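Side-chain contacts in possible prolidase (Bifidobacterium longum NCC2705, PDB 2P9B), which probably hydrolyses carbon-nitrogen bonds other than peptide bonds, as a metal-dependent amidohydrolase would, though its substrate is not established: residues F350-A355 with A443-A448; E418-V423 with P435-D440; N75-L80 with I292-A297. All blocks are in the same frame, centred on the assembly; numbering follows the deposited sequence.

Contact 1. Residues F350-A355 with A443-A448; sequences FVPQYA and ALLDEA
Leu-445 meets Phe-350 and Pro-352 because its CG stands anti to the carbonyl carbon (chi1 -68°) and its chi2 is extended at 177°, which carries CD1 out from the helix toward the loop. CD1 lies 3.7 Å from the backbone O of Phe-350 and 3.8 Å from CD of Pro-352, and the second branch, CD2, approaches the same Phe-350 oxygen at 4.0 Å. The evidence is of van der Waals contact: the leucine and proline side chains meet tip to tip, CD1 against CD and CG. The Phe-350 side chain stays at the limit of contact, its CB 4.5 Å from Leu-445 CD2, while its ring packs on Leu-304, Val-308 and Thr-309. Pro-352 is itself fixed in place. It starts a type I beta turn closed by Ala-355 N on Pro-352 O at 3.2 Å, and its CB packs 3.5 Å above one face of the Tyr-354 ring, offset toward the rim. The hydroxyl of Tyr-354 reaches Asp-442 and the backbone N of Phe-438, both at the start of the same helix. The arrangement is van der Waals packing, against a proline ring and one backbone carbonyl, of the C-terminal helix 439-449 onto the loop before helix 356-367 of the amidohydrolase TIM-barrel domain.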
# COMPACT_ATOMS: atom_id res chain seq x y z
N PHE A 350 16.18 2.17 3.23
CA PHE A 350 16.28 1.90 1.80
C PHE A 350 14.95 1.74 1.06
O PHE A 350 14.90 1.10 0.01
CB PHE A 350 17.17 0.68 1.57
CG PHE A 350 18.60 0.90 2.00
CD1 PHE A 350 19.43 1.75 1.28
CD2 PHE A 350 19.10 0.28 3.14
CE1 PHE A 350 20.74 2.00 1.69
CE2 PHE A 350 20.41 0.52 3.56
CZ PHE A 350 21.23 1.38 2.84
N VAL A 351 13.89 2.31 1.61
CA VAL A 351 12.58 2.25 0.96
C VAL A 351 12.04 3.68 0.89
O VAL A 351 11.36 4.16 1.80
CB VAL A 351 11.56 1.39 1.73
CG1 VAL A 351 10.28 1.25 0.91
CG2 VAL A 351 12.16 0.01 2.03
N PRO A 352 12.35 4.38 -0.21
CA PRO A 352 11.89 5.76 -0.38
C PRO A 352 10.38 5.90 -0.35
O PRO A 352 9.66 5.01 -0.81
CB PRO A 352 12.48 6.15 -1.73
CG PRO A 352 13.74 5.33 -1.80
CD PRO A 352 13.26 3.99 -1.30
N GLN A 353 9.91 7.02 0.17
CA GLN A 353 8.48 7.30 0.25
C GLN A 353 7.89 7.41 -1.15
O GLN A 353 6.71 7.15 -1.36
CB GLN A 353 8.22 8.62 0.99
CG GLN A 353 8.64 8.63 2.46
CD GLN A 353 7.66 7.89 3.35
OE1 GLN A 353 6.67 7.32 2.88
NE2 GLN A 353 7.94 7.88 4.66
N TYR A 354 8.73 7.77 -2.11
CA TYR A 354 8.29 7.95 -3.49
C TYR A 354 8.53 6.76 -4.42
O TYR A 354 8.28 6.86 -5.62
CB TYR A 354 8.97 9.19 -4.08
CG TYR A 354 10.48 9.14 -3.97
CD1 TYR A 354 11.24 8.29 -4.78
CD2 TYR A 354 11.16 9.93 -3.04
CE1 TYR A 354 12.63 8.22 -4.66
CE2 TYR A 354 12.54 9.87 -2.91
CZ TYR A 354 13.27 9.01 -3.72
OH TYR A 354 14.64 8.94 -3.58
N ALA A 355 9.01 5.65 -3.87
CA ALA A 355 9.33 4.49 -4.70
C ALA A 355 8.30 3.37 -4.79
O ALA A 355 8.65 2.23 -5.02
CB ALA A 355 10.68 3.92 -4.26
N ALA A 443 20.43 5.87 -6.83
CA ALA A 443 21.51 5.27 -7.61
C ALA A 443 21.86 3.88 -7.07
O ALA A 443 22.04 2.93 -7.84
CB ALA A 443 22.74 6.17 -7.57
N LEU A 444 21.95 3.77 -5.75
CA LEU A 444 22.27 2.51 -5.10
C LEU A 444 21.21 1.46 -5.38
O LEU A 444 21.52 0.30 -5.65
CB LEU A 444 22.39 2.71 -3.59
CG LEU A 444 23.62 3.43 -3.04
CD1 LEU A 444 23.45 3.66 -1.54
CD2 LEU A 444 24.86 2.59 -3.32
N LEU A 445 19.94 1.86 -5.30
CA LEU A 445 18.85 0.93 -5.54
C LEU A 445 18.79 0.51 -7.00
O LEU A 445 18.57 -0.66 -7.31
CB LEU A 445 17.52 1.54 -5.10
CG LEU A 445 17.41 1.71 -3.58
CD1 LEU A 445 16.10 2.40 -3.22
CD2 LEU A 445 17.50 0.34 -2.91
N ASP A 446 19.00 1.47 -7.90
CA ASP A 446 18.97 1.17 -9.33
C ASP A 446 20.01 0.10 -9.66
O ASP A 446 19.71 -0.86 -10.37
CB ASP A 446 19.26 2.43 -10.16
CG ASP A 446 18.00 3.23 -10.46
OD1 ASP A 446 16.97 2.62 -10.81
OD2 ASP A 446 18.04 4.48 -10.35
N GLU A 447 21.22 0.27 -9.14
CA GLU A 447 22.28 -0.69 -9.38
C GLU A 447 21.94 -2.02 -8.72
O GLU A 447 22.09 -3.08 -9.33
CB GLU A 447 23.61 -0.18 -8.82
CG GLU A 447 24.75 -1.19 -8.92
CD GLU A 447 26.03 -0.71 -8.27
OE1 GLU A 447 26.02 -0.44 -7.05
OE2 GLU A 447 27.06 -0.62 -8.98
N ALA A 448 21.48 -1.97 -7.48
CA ALA A 448 21.12 -3.17 -6.74
C ALA A 448 20.07 -4.02 -7.44
O ALA A 448 20.20 -5.24 -7.53
CB ALA A 448 20.64 -2.79 -5.35

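Contact 2. Residues E418-V423 with P435-D440; sequences EHPALV and PKRFAD
The lead-in to the C-terminal helix 439-449 is joined to the loop leading into strand 422-425 where Arg-437, just before the N-cap residue Phe-438, reaches Glu-418 and His-419. Its chain is extended from CG to NE, which delivers the guanidinium to the Glu-418 backbone: NH2 donates to Glu-418 O at 2.7 Å. The bond is short but bent, with an N-H...O angle of 130° and the oxygen 33° out of the guanidinium plane. His-419 NE2 sits 3.6 Å above one guanidinium face and Pro-435 CG 3.6 Å above the opposite one, both toward the rim. Ring and guanidinium planes are 52° apart, so the histidine leans over without a parallel stack. The Glu-418 carboxylate makes no direct salt bridge here: OE2 is 4.4 Å from NH1, well off the guanidinium plane. Water 2 spans that gap, donating to OE2 at 2.9 Å and accepting from NH1 at 2.9 Å. Water 1 accepts from NH1 and donates to Glu-418 O, doubling the direct link. A leucine in place of Arg-437 would probably leave Glu-418 O without this donor, take from both waters the NH1 they accept from, and remove the flat group between His-419 and Pro-435. The chemistry implies a solvent-linked surface contact resting on one bent bond and two waters; Glu-418 OE1 pairs with Arg-415, and the carboxylate's attraction to Arg-437 is probably secondary.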
# COMPACT_ATOMS: atom_id res chain seq x y z
N GLU A 418 7.64 6.03 -12.56
CA GLU A 418 8.55 6.82 -11.74
C GLU A 418 8.36 8.33 -11.77
O GLU A 418 8.43 8.99 -10.73
CB GLU A 418 10.00 6.47 -12.09
CG GLU A 418 11.03 7.08 -11.15
CD GLU A 418 12.44 6.58 -11.42
OE1 GLU A 418 12.72 6.22 -12.58
OE2 GLU A 418 13.25 6.57 -10.49
N HIS A 419 8.12 8.89 -12.95
CA HIS A 419 7.94 10.34 -13.06
C HIS A 419 6.57 10.71 -13.61
O HIS A 419 6.40 10.87 -14.83
CB HIS A 419 9.04 10.94 -13.94
CG HIS A 419 10.43 10.63 -13.48
ND1 HIS A 419 11.08 9.47 -13.82
CD2 HIS A 419 11.27 11.33 -12.68
CE1 HIS A 419 12.28 9.46 -13.25
NE2 HIS A 419 12.42 10.57 -12.55
N PRO A 420 5.57 10.86 -12.73
CA PRO A 420 4.22 11.22 -13.18
C PRO A 420 4.16 12.57 -13.88
O PRO A 420 4.96 13.47 -13.60
CB PRO A 420 3.41 11.22 -11.88
CG PRO A 420 4.16 10.27 -10.99
CD PRO A 420 5.60 10.65 -11.28
N ALA A 421 3.20 12.71 -14.79
CA ALA A 421 3.00 13.97 -15.50
C ALA A 421 2.10 14.84 -14.63
O ALA A 421 2.28 16.06 -14.54
CB ALA A 421 2.34 13.71 -16.85
N LEU A 422 1.13 14.20 -13.99
CA LEU A 422 0.19 14.91 -13.12
C LEU A 422 -0.55 13.91 -12.25
O LEU A 422 -0.86 12.81 -12.69
CB LEU A 422 -0.83 15.70 -13.96
CG LEU A 422 -1.97 16.43 -13.24
CD1 LEU A 422 -1.41 17.55 -12.37
CD2 LEU A 422 -2.93 17.01 -14.27
N VAL A 423 -0.82 14.30 -11.01
CA VAL A 423 -1.55 13.45 -10.08
C VAL A 423 -2.80 14.21 -9.65
O VAL A 423 -2.73 15.40 -9.36
CB VAL A 423 -0.72 13.14 -8.82
CG1 VAL A 423 -1.48 12.14 -7.93
CG2 VAL A 423 0.62 12.57 -9.22
N PRO A 435 7.95 14.41 -6.54
CA PRO A 435 8.69 14.29 -5.28
C PRO A 435 10.17 14.66 -5.37
O PRO A 435 10.79 14.56 -6.42
CB PRO A 435 8.49 12.82 -4.92
CG PRO A 435 8.53 12.16 -6.26
CD PRO A 435 7.65 13.08 -7.10
N LYS A 436 10.72 15.10 -4.25
CA LYS A 436 12.13 15.44 -4.19
C LYS A 436 12.81 14.08 -4.04
O LYS A 436 12.52 13.34 -3.11
CB LYS A 436 12.42 16.32 -2.98
CG LYS A 436 13.87 16.75 -2.86
CD LYS A 436 14.07 17.67 -1.66
CE LYS A 436 13.26 18.95 -1.79
NZ LYS A 436 13.62 19.73 -3.01
N ARG A 437 13.71 13.75 -4.96
CA ARG A 437 14.39 12.46 -4.91
C ARG A 437 15.79 12.56 -4.33
O ARG A 437 16.38 13.64 -4.29
CB ARG A 437 14.44 11.86 -6.31
CG ARG A 437 13.06 11.70 -6.93
CD ARG A 437 13.13 11.54 -8.43
NE ARG A 437 11.82 11.69 -9.05
CZ ARG A 437 10.84 10.78 -8.98
NH1 ARG A 437 11.03 9.64 -8.33
NH2 ARG A 437 9.68 11.03 -9.55
N PHE A 438 16.32 11.43 -3.87
CA PHE A 438 17.66 11.38 -3.31
C PHE A 438 18.52 10.57 -4.27
O PHE A 438 18.51 9.34 -4.25
CB PHE A 438 17.62 10.72 -1.93
CG PHE A 438 16.84 11.51 -0.91
CD1 PHE A 438 17.30 12.75 -0.47
CD2 PHE A 438 15.64 11.03 -0.41
CE1 PHE A 438 16.57 13.50 0.45
CE2 PHE A 438 14.90 11.77 0.51
CZ PHE A 438 15.37 13.01 0.94
N ALA A 439 19.26 11.29 -5.11
CA ALA A 439 20.12 10.67 -6.11
C ALA A 439 21.01 9.54 -5.60
O ALA A 439 21.12 8.50 -6.24
CB ALA A 439 20.99 11.75 -6.77
N ASP A 440 21.63 9.74 -4.44
CA ASP A 440 22.52 8.72 -3.87
C ASP A 440 21.79 7.41 -3.59
O ASP A 440 22.25 6.34 -3.98
CB ASP A 440 23.18 9.25 -2.59
CG ASP A 440 22.18 9.49 -1.47
OD1 ASP A 440 21.16 10.18 -1.70
OD2 ASP A 440 22.41 9.00 -0.34
O HOH W 1 8.55 8.42 -7.77
O HOH W 2 13.44 8.08 -8.06

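Contact 3. Residues N75-L80 with I292-A297; sequences NAHTHL and IPTLSA
Around Ala-76 and His-77 the chain turns a corner, bringing their CA atoms to 7.5 Å from that of Ile-292 and 7.6 Å from that of Thr-294, respectively. An Asx turn accompanies the corner: His-77 N donates to Asn-75 OD1 at 3.0 Å, nearly straight at 163°. Two side-chain contacts follow. Ala-76 CB touches Ile-292 CD1 at 4.1 Å, and the methyl CG2 of Thr-294 comes obliquely to His-77 ND1 at 3.6 Å. With its CG anti to the backbone N (chi1 -169°), the histidine swings its ring toward the threonine. Thr-294 OG1 turns back to Pro-293 O, leaving the methyl to meet the ring; ND1, buried by this contact, has no polar partner in the model. At the ring's edge, in plane, lies His-79 NE2, 3.9 Å from His-77 NE2. The two histidines form a His-X-His pair like the metal-binding one of amidohydrolases, and with Asp-345 they may outline a vacant metal site. Strand 68-78 here lies beside strand 129-134, while strand 290-292 belongs with the parallel strands 202-205, 243-247 and 263-264; beyond it, Leu-295 packs on helix 356-367.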
# COMPACT_ATOMS: atom_id res chain seq x y z
N ASN A 75 -0.66 2.30 -1.98
CA ASN A 75 0.42 1.62 -1.25
C ASN A 75 -0.19 1.12 0.05
O ASN A 75 -0.57 1.91 0.92
CB ASN A 75 1.58 2.58 -0.96
CG ASN A 75 2.81 1.84 -0.44
OD1 ASN A 75 2.69 0.89 0.33
ND2 ASN A 75 3.99 2.28 -0.87
N ALA A 76 -0.30 -0.20 0.19
CA ALA A 76 -0.93 -0.78 1.38
C ALA A 76 -0.05 -0.91 2.62
O ALA A 76 -0.49 -1.44 3.64
CB ALA A 76 -1.52 -2.14 1.03
N HIS A 77 1.19 -0.44 2.54
CA HIS A 77 2.07 -0.56 3.70
C HIS A 77 3.06 0.60 3.75
O HIS A 77 4.10 0.56 3.11
CB HIS A 77 2.80 -1.90 3.65
CG HIS A 77 3.53 -2.24 4.91
ND1 HIS A 77 3.85 -3.54 5.26
CD2 HIS A 77 4.00 -1.46 5.90
CE1 HIS A 77 4.49 -3.53 6.42
NE2 HIS A 77 4.59 -2.28 6.83
N THR A 78 2.72 1.62 4.53
CA THR A 78 3.56 2.80 4.66
C THR A 78 3.75 3.25 6.11
O THR A 78 3.09 2.75 7.02
CB THR A 78 2.95 4.00 3.88
OG1 THR A 78 1.67 4.34 4.44
CG2 THR A 78 2.75 3.62 2.40
N HIS A 79 4.67 4.19 6.29
CA HIS A 79 4.96 4.82 7.58
C HIS A 79 5.21 6.27 7.19
O HIS A 79 5.85 6.52 6.17
CB HIS A 79 6.24 4.25 8.22
CG HIS A 79 6.13 2.81 8.61
ND1 HIS A 79 5.42 2.40 9.72
CD2 HIS A 79 6.62 1.69 8.04
CE1 HIS A 79 5.47 1.08 9.80
NE2 HIS A 79 6.19 0.63 8.80
N LEU A 80 4.71 7.22 7.97
CA LEU A 80 4.91 8.62 7.62
C LEU A 80 6.00 9.30 8.46
O LEU A 80 6.03 10.52 8.59
CB LEU A 80 3.58 9.37 7.72
CG LEU A 80 2.48 8.84 6.77
CD1 LEU A 80 1.23 9.69 6.92
CD2 LEU A 80 2.97 8.86 5.32
N ILE A 292 0.64 -9.11 1.26
CA ILE A 292 1.32 -7.88 0.83
C ILE A 292 2.81 -8.20 0.99
O ILE A 292 3.40 -7.92 2.02
CB ILE A 292 0.97 -6.66 1.73
CG1 ILE A 292 -0.55 -6.55 1.92
CG2 ILE A 292 1.47 -5.36 1.08
CD1 ILE A 292 -1.31 -6.24 0.65
N PRO A 293 3.43 -8.81 -0.04
CA PRO A 293 4.85 -9.18 0.00
C PRO A 293 5.85 -8.13 0.46
O PRO A 293 6.83 -8.47 1.13
CB PRO A 293 5.13 -9.65 -1.43
CG PRO A 293 3.80 -10.16 -1.89
CD PRO A 293 2.86 -9.09 -1.37
N THR A 294 5.62 -6.87 0.10
CA THR A 294 6.54 -5.79 0.46
C THR A 294 7.98 -6.17 0.12
O THR A 294 8.89 -6.02 0.94
CB THR A 294 6.45 -5.43 1.96
OG1 THR A 294 7.05 -6.46 2.75
CG2 THR A 294 4.99 -5.28 2.38
N LEU A 295 8.19 -6.64 -1.10
CA LEU A 295 9.52 -7.05 -1.54
C LEU A 295 10.52 -5.90 -1.45
O LEU A 295 11.70 -6.12 -1.19
CB LEU A 295 9.47 -7.58 -2.98
CG LEU A 295 8.58 -8.81 -3.17
CD1 LEU A 295 8.65 -9.28 -4.61
CD2 LEU A 295 9.04 -9.92 -2.23
N SER A 296 10.04 -4.68 -1.66
CA SER A 296 10.89 -3.50 -1.58
C SER A 296 11.59 -3.35 -0.23
O SER A 296 12.66 -2.75 -0.14
CB SER A 296 10.07 -2.23 -1.83
OG SER A 296 9.65 -2.13 -3.17
N ALA A 297 10.98 -3.90 0.82
CA ALA A 297 11.56 -3.78 2.15
C ALA A 297 12.62 -4.83 2.48
O ALA A 297 13.54 -4.57 3.24
CB ALA A 297 10.46 -3.81 3.21

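Overall arrangement
Contact 3 is the buried one, centred about 6 Å from the centre of the chain, whereas contacts 1 and 2 have centres about 17 and 18 Å from it, partly buried and at the surface respectively. The chemistry differs with place: contacts 1 and 3 are chiefly van der Waals, the latter beside a possible metal site, while contact 2, at the surface, is polar and hydrated. Contacts 1 and 2 share helix 439-449 and meet directly, since Tyr-354 CB packs against Pro-435 CG. Contact 1 also reaches contact 3, where Gln-353 NE2 bonds to His-79 O and Val-351 lies against Ser-296 and Ala-297. Contacts 2 and 3 do not touch, yet both reach the sheet containing strands 68-78 and 422-425.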